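Local coordinates for pentacotripeptide-repeat region of PRORP domain-containing protein (PDB 4ME2) that probably binds RNA in a sequence-specific manner, as a chloroplast pentatricopeptide repeat protein that recognises group II intron RNA, at residues 89-92 / 93-96; 166-169 / 170-174. One frame throughout, in Å; residues are numbered along the deposited sequence.

Interaction 1. Residues 89-92 / 93-96; sequences MAEL and QRQG
Glu91 and Arg94, one turn apart on the last turns of helix 82-94, are joined by a two-pronged salt bridge. Arg94 presents its guanidinium side-on: NE lies 2.9 Å from Glu91 OE1, with an almost straight N-H...O angle of 176°. The second prong is Arg94 NH2, 2.8 Å from Glu91 OE2. Both oxygens sit near the guanidinium plane and are met on their syn sides, from somewhat out of the carboxylate plane, the two flat groups being twisted 35° against each other. Glu91 reaches this position with CG anti to the backbone N (chi1 178°) and a bend at chi2 that lays the carboxylate alongside the Arg94 guanidinium.

Among the backbone bonds, Gln93 N to Met89 O (3.0 Å) and Gln95 N to Glu91 O (3.0 Å) continue the helical pattern. Gly96 then takes a positive phi and closes a Schellman motif, where a side chain would be jammed against the carbonyl oxygen of Gln95.

Van der Waals packing occupies the other side of the turn. Met89 and Gln93 run side by side, the Met89 methylene CG lying 3.9 Å from the amide oxygen OE1 of Gln93, and both side chains touch helices 98-109 and 118-126. Leu92 packs on Val53 and Leu56 of helix 47-59 and on Ala101.

Two bonds, one to each carboxylate oxygen, probably restrain rotation of both charged groups and pair their charges locally, beside a helix end completed by glycine.

Interaction 2. Residues 166-169 / 170-174; sequences EDVY and KLTRL
Asp167 O accepts from Leu171 N at 2.9 Å, an N-H...O angle of 166° fitting the first turn of helix 168-180, and Asp167 is the N-cap of that helix. The capping bond runs from Lys170 N to Asp167 OD1 (3.1 Å), which is met from above the carboxylate plane. With CG anti to its own N (chi1 -177°), Asp167 carries the carboxylate back over the helix start, where the aliphatic part of Lys170 slants across it, CD 3.5 Å from OD2.

One residue on, Val168 O is gripped twice by Thr172, by N at 2.8 Å and by OG1 at 2.7 Å, the two donors arriving from opposite faces of the carbonyl plane. A valine in place of Thr172 would probably leave Val168 O with the backbone N-H as its sole partner from this residue. Thr172 also packs on Tyr205 and Met206 of helix 204-216, while Leu171 rests on Val190 and Ala194 of helix 184-197.

Tyr169 and Arg173 run alongside each other, ring and guanidinium planes 31° apart. Arg173 CG lies over one ring face, offset toward the rim, and Arg173 CD comes within 3.6 Å of Tyr169 CE2.

From the N terminus, interaction 1 comes first, at the C-terminal end of helix 82-94, and interaction 2 follows at the start of helix 168-180. Each joins adjoining segments within one helix, so neither closes a long loop; they stand in series, neither nesting nor crossing. Their centres are 24 Å apart and their nearest atoms about 12 Å, without touching. Helix 118-126 links their surroundings: Met89 and Gln93 pack on Phe124, whereas Leu174 packs on Tyr121 and Val125. Residues 89-96 also meet helices 47-59 and 98-109, and residues 166-174 meet helices 184-197 and 204-216, consistent with successive layers of an all-helical helix-turn-helix repeat array.

Interaction 1. Residues 89-92 / 93-96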
# COMPACT_ATOMS: atom_id res chain seq x y z
N MET A 89 -1.51 12.54 9.63
CA MET A 89 -1.38 11.12 9.33
C MET A 89 -0.28 10.47 10.16
O MET A 89 -0.49 9.42 10.77
CB MET A 89 -1.10 10.92 7.84
CG MET A 89 -1.03 9.46 7.42
SD MET A 89 -0.56 9.31 5.69
CE MET A 89 1.12 9.91 5.75
N ALA A 90 0.89 11.10 10.18
CA ALA A 90 2.05 10.53 10.86
C ALA A 90 1.83 10.47 12.36
O ALA A 90 2.29 9.54 13.02
CB ALA A 90 3.31 11.32 10.52
N GLU A 91 1.15 11.47 12.91
CA GLU A 91 0.86 11.46 14.34
C GLU A 91 -0.15 10.37 14.71
O GLU A 91 -0.02 9.73 15.76
CB GLU A 91 0.36 12.82 14.81
CG GLU A 91 -0.02 12.88 16.28
CD GLU A 91 1.15 12.64 17.24
OE1 GLU A 91 2.31 12.54 16.79
OE2 GLU A 91 0.90 12.56 18.46
N LEU A 92 -1.14 10.15 13.86
CA LEU A 92 -2.06 9.04 14.08
C LEU A 92 -1.32 7.69 14.03
O LEU A 92 -1.60 6.80 14.83
CB LEU A 92 -3.22 9.08 13.08
CG LEU A 92 -4.22 10.22 13.26
CD1 LEU A 92 -4.95 10.46 11.94
CD2 LEU A 92 -5.22 9.95 14.38
N GLN A 93 -0.38 7.56 13.09
CA GLN A 93 0.49 6.38 13.01
C GLN A 93 1.26 6.19 14.32
O GLN A 93 1.30 5.08 14.86
CB GLN A 93 1.49 6.52 11.86
CG GLN A 93 0.93 6.35 10.45
CD GLN A 93 1.99 6.60 9.38
OE1 GLN A 93 2.13 7.72 8.88
NE2 GLN A 93 2.75 5.56 9.04
N ARG A 94 1.86 7.27 14.82
CA ARG A 94 2.70 7.22 16.02
C ARG A 94 1.91 6.81 17.25
O ARG A 94 2.39 6.03 18.08
CB ARG A 94 3.39 8.57 16.26
CG ARG A 94 4.49 8.52 17.31
CD ARG A 94 4.89 9.92 17.78
NE ARG A 94 3.78 10.60 18.45
CZ ARG A 94 3.42 10.39 19.71
NH1 ARG A 94 4.07 9.51 20.46
NH2 ARG A 94 2.40 11.05 20.22
N GLN A 95 0.68 7.31 17.36
CA GLN A 95 -0.21 6.98 18.46
C GLN A 95 -0.76 5.56 18.36
O GLN A 95 -1.37 5.06 19.31
CB GLN A 95 -1.36 8.00 18.56
CG GLN A 95 -0.90 9.40 18.94
CD GLN A 95 -2.03 10.39 19.06
OE1 GLN A 95 -1.80 11.60 19.05
NE2 GLN A 95 -3.25 9.90 19.20
N GLY A 96 -0.54 4.90 17.23
CA GLY A 96 -1.01 3.54 17.02
C GLY A 96 -2.45 3.42 16.55
O GLY A 96 -3.03 2.33 16.56

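Interaction 2. Residues 166-169 / 170-174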
# COMPACT_ATOMS: atom_id res chain seq x y z
N GLU A 166 9.21 2.01 -12.72
CA GLU A 166 8.97 1.90 -11.28
C GLU A 166 10.24 1.64 -10.46
O GLU A 166 11.10 0.87 -10.88
CB GLU A 166 7.95 0.79 -10.99
CG GLU A 166 7.42 0.80 -9.56
CD GLU A 166 6.55 2.02 -9.27
OE1 GLU A 166 5.97 2.58 -10.22
OE2 GLU A 166 6.46 2.41 -8.09
N ASP A 167 10.34 2.29 -9.30
CA ASP A 167 11.44 2.05 -8.36
C ASP A 167 11.33 0.64 -7.78
O ASP A 167 10.59 0.40 -6.82
CB ASP A 167 11.47 3.11 -7.26
CG ASP A 167 12.65 2.95 -6.31
OD1 ASP A 167 13.11 1.81 -6.09
OD2 ASP A 167 13.12 3.97 -5.77
N VAL A 168 12.10 -0.28 -8.36
CA VAL A 168 12.06 -1.69 -7.99
C VAL A 168 12.35 -1.92 -6.51
O VAL A 168 11.73 -2.79 -5.88
CB VAL A 168 13.03 -2.53 -8.86
CG1 VAL A 168 13.21 -3.93 -8.28
CG2 VAL A 168 12.51 -2.60 -10.29
N TYR A 169 13.27 -1.15 -5.94
CA TYR A 169 13.60 -1.29 -4.53
C TYR A 169 12.38 -1.02 -3.64
O TYR A 169 12.07 -1.80 -2.75
CB TYR A 169 14.76 -0.37 -4.14
CG TYR A 169 15.03 -0.32 -2.66
CD1 TYR A 169 15.81 -1.29 -2.03
CD2 TYR A 169 14.49 0.71 -1.88
CE1 TYR A 169 16.05 -1.24 -0.67
CE2 TYR A 169 14.72 0.76 -0.51
CZ TYR A 169 15.50 -0.22 0.08
OH TYR A 169 15.73 -0.16 1.44
N LYS A 170 11.69 0.09 -3.91
CA LYS A 170 10.50 0.43 -3.15
C LYS A 170 9.36 -0.54 -3.43
O LYS A 170 8.62 -0.92 -2.51
CB LYS A 170 10.07 1.86 -3.46
CG LYS A 170 11.03 2.91 -2.93
CD LYS A 170 10.64 4.30 -3.39
CE LYS A 170 10.93 5.33 -2.31
NZ LYS A 170 10.56 6.70 -2.77
N LEU A 171 9.22 -0.96 -4.68
CA LEU A 171 8.20 -1.96 -5.02
C LEU A 171 8.46 -3.27 -4.28
O LEU A 171 7.52 -3.92 -3.80
CB LEU A 171 8.16 -2.20 -6.53
CG LEU A 171 6.99 -3.05 -7.03
CD1 LEU A 171 5.68 -2.28 -6.93
CD2 LEU A 171 7.23 -3.52 -8.46
N THR A 172 9.73 -3.65 -4.17
CA THR A 172 10.09 -4.90 -3.50
C THR A 172 9.82 -4.80 -2.00
O THR A 172 9.43 -5.79 -1.37
CB THR A 172 11.55 -5.31 -3.79
OG1 THR A 172 11.74 -5.41 -5.21
CG2 THR A 172 11.86 -6.66 -3.16
N ARG A 173 10.04 -3.61 -1.44
CA ARG A 173 9.74 -3.35 -0.03
C ARG A 173 8.26 -3.59 0.27
O ARG A 173 7.93 -4.21 1.29
CB ARG A 173 10.10 -1.92 0.36
CG ARG A 173 11.58 -1.69 0.60
CD ARG A 173 11.84 -0.41 1.38
NE ARG A 173 11.44 -0.50 2.79
CZ ARG A 173 12.12 -1.16 3.73
NH1 ARG A 173 13.24 -1.81 3.42
NH2 ARG A 173 11.67 -1.18 4.97
N LEU A 174 7.39 -3.10 -0.60
CA LEU A 174 5.95 -3.33 -0.45
C LEU A 174 5.62 -4.83 -0.54
O LEU A 174 4.85 -5.35 0.27
CB LEU A 174 5.16 -2.53 -1.49
CG LEU A 174 3.66 -2.82 -1.56
CD1 LEU A 174 2.96 -2.54 -0.23
CD2 LEU A 174 3.02 -1.99 -2.66